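Local coordinates for protein Tp0751 (Treponema pallidum, PDB 5JK2) that probably acts as an adhesin of non-canonical lipocalin fold that mediates attachment to extracellular matrix components and interactions with host cells, at residues V86-S94 with L105-R116. The protein carries 1 engineered substitution. Sequence-based numbering, arbitrary orientation.
Sequences VQEIFLVDS and LTRNTAISSIRR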
loop_
_atom_site.group_PDB
_atom_site.type_symbol
_atom_site.label_atom_id
_atom_site.label_comp_id
_atom_site.label_asym_id
_atom_site.label_seq_id
_atom_site.Cartn_x
_atom_site.Cartn_y
_atom_site.Cartn_z
ATOM N N VAL A 86 -5.376 -16.975 -2.509
ATOM C CA VAL A 86 -5.957 -15.646 -2.462
ATOM C C VAL A 86 -5.289 -14.729 -3.472
ATOM O O VAL A 86 -4.077 -14.532 -3.437
ATOM C CB VAL A 86 -5.824 -15.023 -1.064
ATOM C CG1 VAL A 86 -6.266 -13.565 -1.091
ATOM C CG2 VAL A 86 -6.630 -15.813 -0.052
ATOM N N GLN A 87 -6.092 -14.163 -4.364
ATOM C CA GLN A 87 -5.631 -13.111 -5.255
ATOM C C GLN A 87 -6.835 -12.260 -5.615
ATOM O O GLN A 87 -7.910 -12.785 -5.905
ATOM C CB GLN A 87 -4.941 -13.678 -6.507
ATOM C CG GLN A 87 -5.854 -14.366 -7.517
ATOM C CD GLN A 87 -5.142 -14.732 -8.817
ATOM O OE1 GLN A 87 -5.769 -14.790 -9.878
ATOM N NE2 GLN A 87 -3.836 -14.989 -8.737
ATOM N N GLU A 88 -6.662 -10.945 -5.561
ATOM C CA GLU A 88 -7.767 -10.025 -5.779
ATOM C C GLU A 88 -7.257 -8.601 -5.948
ATOM O O GLU A 88 -6.166 -8.265 -5.492
ATOM C CB GLU A 88 -8.754 -10.100 -4.615
ATOM C CG GLU A 88 -8.131 -9.778 -3.263
ATOM C CD GLU A 88 -8.944 -10.307 -2.098
ATOM O OE1 GLU A 88 -9.499 -11.421 -2.208
ATOM O OE2 GLU A 88 -9.024 -9.607 -1.066
ATOM N N ILE A 89 -8.057 -7.772 -6.613
ATOM C CA ILE A 89 -7.680 -6.397 -6.910
ATOM C C ILE A 89 -8.754 -5.428 -6.450
ATOM O O ILE A 89 -9.944 -5.727 -6.538
ATOM C CB ILE A 89 -7.450 -6.185 -8.417
ATOM C CG1 ILE A 89 -6.473 -7.231 -8.959
ATOM C CG2 ILE A 89 -6.943 -4.768 -8.675
ATOM C CD1 ILE A 89 -6.261 -7.180 -10.462
ATOM N N PHE A 90 -8.321 -4.265 -5.974
ATOM C CA PHE A 90 -9.239 -3.198 -5.596
ATOM C C PHE A 90 -8.821 -1.892 -6.256
ATOM O O PHE A 90 -7.713 -1.403 -6.044
ATOM C CB PHE A 90 -9.287 -3.022 -4.074
ATOM C CG PHE A 90 -9.982 -4.137 -3.351
ATOM C CD1 PHE A 90 -9.414 -5.398 -3.274
ATOM C CD2 PHE A 90 -11.196 -3.918 -2.732
ATOM C CE1 PHE A 90 -10.058 -6.421 -2.603
ATOM C CE2 PHE A 90 -11.841 -4.931 -2.063
ATOM C CZ PHE A 90 -11.273 -6.185 -1.997
ATOM N N LEU A 91 -9.719 -1.332 -7.058
ATOM C CA LEU A 91 -9.461 -0.070 -7.731
ATOM C C LEU A 91 -9.495 1.072 -6.729
ATOM O O LEU A 91 -10.381 1.127 -5.879
ATOM C CB LEU A 91 -10.489 0.176 -8.833
ATOM C CG LEU A 91 -10.707 -0.950 -9.840
ATOM C CD1 LEU A 91 -12.192 -1.204 -10.016
ATOM C CD2 LEU A 91 -10.061 -0.611 -11.172
ATOM N N VAL A 92 -8.538 1.986 -6.840
ATOM C CA VAL A 92 -8.456 3.117 -5.922
ATOM C C VAL A 92 -9.475 4.190 -6.284
ATOM O O VAL A 92 -9.360 4.851 -7.316
ATOM C CB VAL A 92 -7.052 3.747 -5.920
ATOM C CG1 VAL A 92 -6.965 4.842 -4.863
ATOM C CG2 VAL A 92 -5.988 2.686 -5.670
ATOM N N ASP A 93 -10.472 4.359 -5.423
ATOM C CA ASP A 93 -11.484 5.385 -5.619
ATOM C C ASP A 93 -10.976 6.730 -5.103
ATOM O O ASP A 93 -11.380 7.785 -5.592
ATOM C CB ASP A 93 -12.782 4.992 -4.913
ATOM C CG ASP A 93 -13.628 4.034 -5.733
ATOM O OD1 ASP A 93 -13.757 4.247 -6.956
ATOM O OD2 ASP A 93 -14.169 3.071 -5.151
ATOM N N SER A 94 -10.087 6.680 -4.114
ATOM C CA SER A 94 -9.438 7.881 -3.593
ATOM C C SER A 94 -8.141 7.529 -2.865
ATOM O O SER A 94 -7.941 6.390 -2.444
ATOM C CB SER A 94 -10.377 8.649 -2.654
ATOM O OG SER A 94 -10.544 7.980 -1.416
ATOM N N LEU A 105 -8.937 4.537 -0.295
ATOM C CA LEU A 105 -10.290 3.997 -0.362
ATOM C C LEU A 105 -10.387 3.220 -1.663
ATOM O O LEU A 105 -10.464 3.807 -2.742
ATOM C CB LEU A 105 -11.354 5.102 -0.298
ATOM C CG LEU A 105 -12.832 4.695 -0.160
ATOM C CD1 LEU A 105 -13.425 4.214 -1.481
ATOM C CD2 LEU A 105 -13.029 3.635 0.921
ATOM N N THR A 106 -10.370 1.896 -1.551
ATOM C CA THR A 106 -10.323 1.026 -2.715
ATOM C C THR A 106 -11.621 0.240 -2.856
ATOM O O THR A 106 -12.392 0.146 -1.908
ATOM C CB THR A 106 -9.144 0.049 -2.627
ATOM O OG1 THR A 106 -9.463 -1.009 -1.716
ATOM C CG2 THR A 106 -7.889 0.759 -2.149
ATOM N N ARG A 107 -11.849 -0.328 -4.037
ATOM C CA ARG A 107 -13.103 -1.008 -4.335
ATOM C C ARG A 107 -12.882 -2.243 -5.197
ATOM O O ARG A 107 -12.222 -2.178 -6.235
ATOM C CB ARG A 107 -14.057 -0.040 -5.030
ATOM C CG ARG A 107 -15.259 -0.687 -5.706
ATOM C CD ARG A 107 -16.178 0.369 -6.301
ATOM N NE ARG A 107 -15.430 1.444 -6.955
ATOM C CZ ARG A 107 -14.943 1.384 -8.193
ATOM N NH1 ARG A 107 -14.278 2.416 -8.691
ATOM N NH2 ARG A 107 -15.114 0.296 -8.933
ATOM N N ASN A 108 -13.453 -3.364 -4.763
ATOM C CA ASN A 108 -13.306 -4.632 -5.467
ATOM C C ASN A 108 -13.696 -4.505 -6.937
ATOM O O ASN A 108 -14.616 -3.767 -7.285
ATOM C CB ASN A 108 -14.144 -5.712 -4.776
ATOM C CG ASN A 108 -14.110 -7.039 -5.506
ATOM O OD1 ASN A 108 -15.049 -7.393 -6.219
ATOM N ND2 ASN A 108 -13.027 -7.785 -5.327
ATOM N N THR A 109 -12.973 -5.213 -7.799
ATOM C CA THR A 109 -13.184 -5.119 -9.241
ATOM C C THR A 109 -14.511 -5.728 -9.678
ATOM O O THR A 109 -15.197 -5.185 -10.544
ATOM C CB THR A 109 -12.050 -5.815 -10.019
ATOM O OG1 THR A 109 -11.893 -7.159 -9.549
ATOM C CG2 THR A 109 -10.744 -5.067 -9.840
ATOM N N ALA A 110 -14.866 -6.860 -9.082
ATOM C CA ALA A 110 -16.083 -7.569 -9.456
ATOM C C ALA A 110 -17.323 -6.944 -8.829
ATOM O O ALA A 110 -18.306 -6.673 -9.519
ATOM C CB ALA A 110 -15.976 -9.028 -9.054
ATOM N N ILE A 111 -17.264 -6.720 -7.519
ATOM C CA ILE A 111 -18.421 -6.265 -6.754
ATOM C C ILE A 111 -18.184 -4.895 -6.118
ATOM O O ILE A 111 -17.317 -4.735 -5.263
ATOM C CB ILE A 111 -18.776 -7.279 -5.655
ATOM C CG1 ILE A 111 -18.683 -8.699 -6.222
ATOM C CG2 ILE A 111 -20.167 -6.996 -5.100
ATOM C CD1 ILE A 111 -19.194 -9.773 -5.296
ATOM N N SER A 112 -18.975 -3.914 -6.540
ATOM C CA SER A 112 -18.855 -2.550 -6.038
ATOM C C SER A 112 -19.241 -2.458 -4.568
ATOM O O SER A 112 -18.820 -1.542 -3.863
ATOM C CB SER A 112 -19.734 -1.606 -6.862
ATOM O OG SER A 112 -21.101 -1.959 -6.752
ATOM N N SER A 113 -20.049 -3.410 -4.118
ATOM C CA SER A 113 -20.513 -3.446 -2.736
ATOM C C SER A 113 -19.358 -3.615 -1.759
ATOM O O SER A 113 -19.392 -3.099 -0.642
ATOM C CB SER A 113 -21.510 -4.587 -2.548
ATOM O OG SER A 113 -22.404 -4.665 -3.641
ATOM N N ILE A 114 -18.337 -4.341 -2.198
ATOM C CA ILE A 114 -17.207 -4.678 -1.350
ATOM C C ILE A 114 -16.035 -3.749 -1.629
ATOM O O ILE A 114 -15.550 -3.658 -2.756
ATOM C CB ILE A 114 -16.787 -6.142 -1.558
ATOM C CG1 ILE A 114 -17.929 -7.079 -1.145
ATOM C CG2 ILE A 114 -15.518 -6.457 -0.766
ATOM C CD1 ILE A 114 -17.838 -8.449 -1.733
ATOM N N ARG A 115 -15.585 -3.077 -0.578
ATOM C CA ARG A 115 -14.527 -2.090 -0.671
ATOM C C ARG A 115 -13.525 -2.351 0.445
ATOM O O ARG A 115 -13.723 -3.255 1.251
ATOM C CB ARG A 115 -15.119 -0.682 -0.583
ATOM C CG ARG A 115 -16.228 -0.448 -1.600
ATOM C CD ARG A 115 -16.327 1.003 -2.036
ATOM N NE ARG A 115 -16.662 1.892 -0.930
ATOM C CZ ARG A 115 -16.873 3.198 -1.059
ATOM N NH1 ARG A 115 -17.173 3.929 0.005
ATOM N NH2 ARG A 115 -16.782 3.776 -2.250
ATOM N N ARG A 116 -12.450 -1.572 0.491
ATOM C CA ARG A 116 -11.404 -1.796 1.483
ATOM C C ARG A 116 -10.619 -0.521 1.782
ATOM O O ARG A 116 -10.084 0.117 0.876
ATOM C CB ARG A 116 -10.457 -2.895 0.998
ATOM C CG ARG A 116 -9.387 -3.294 2.000
ATOM C CD ARG A 116 -8.666 -4.554 1.562
ATOM N NE ARG A 116 -9.512 -5.735 1.702
ATOM C CZ ARG A 116 -9.244 -6.919 1.162
ATOM N NH1 ARG A 116 -8.148 -7.091 0.436
ATOM N NH2 ARG A 116 -10.075 -7.934 1.347
#
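The first torsions start Phe90 and Arg116 toward each other. Phe90 CG is anti to its carbonyl carbon, beside the backbone N, and Arg116 CG lies opposite its backbone N (chi1 -175°). A bend at chi3 of Arg116 then turns its guanidinium to the ring. They overlap in the wall of the Pallilysin beta barrel domain, a non-canonical lipocalin fold, where antiparallel strands 86-98 and 101-108 form a hairpin and strand 115-122 comes next. Phe90 CZ sits over the centre of the Arg116 guanidinium, 3.8 Å from Arg116 CZ, and the two planes are 30° apart. Asn108 CA covers one face of the ring, offset toward the rim. Arg116 also grips Glu88 end-on. Its NH1 and NH2 both bond to Glu88 OE2, each at 3.1 Å, and both bonds are bent. Its NE pairs with Glu134, and Phe81 adds a cation-pi contact, so several groups fix the guanidinium.

Phe90, Val92, Thr106 and Asn108 share one face of the hairpin. Leu91, Arg107, Ser94 and Leu105 share the other. There Arg107, bent at chi3, meets Asp93 side-on. Its NH1 reaches Asp93 OD1 at 2.6 Å, nearly straight at 163°, and its NE takes the syn lone pair of Asp93 OD2 at 2.7 Å. Leu91 CD1 packs obliquely against this guanidinium. Arg115 NH2 makes a long salt bridge to Asp93 OD2 and probably adds to the positive field around the carboxylate.

Backbone bonds pair Leu91 with Arg107. Beyond them, Asp93 and Ser94 both face Leu105 in a classic beta bulge. Leu105 O accepts from Asp93 N at 2.7 Å, nearly in line with its carbonyl bond, and from Ser94 N at 3.2 Å on a lone pair.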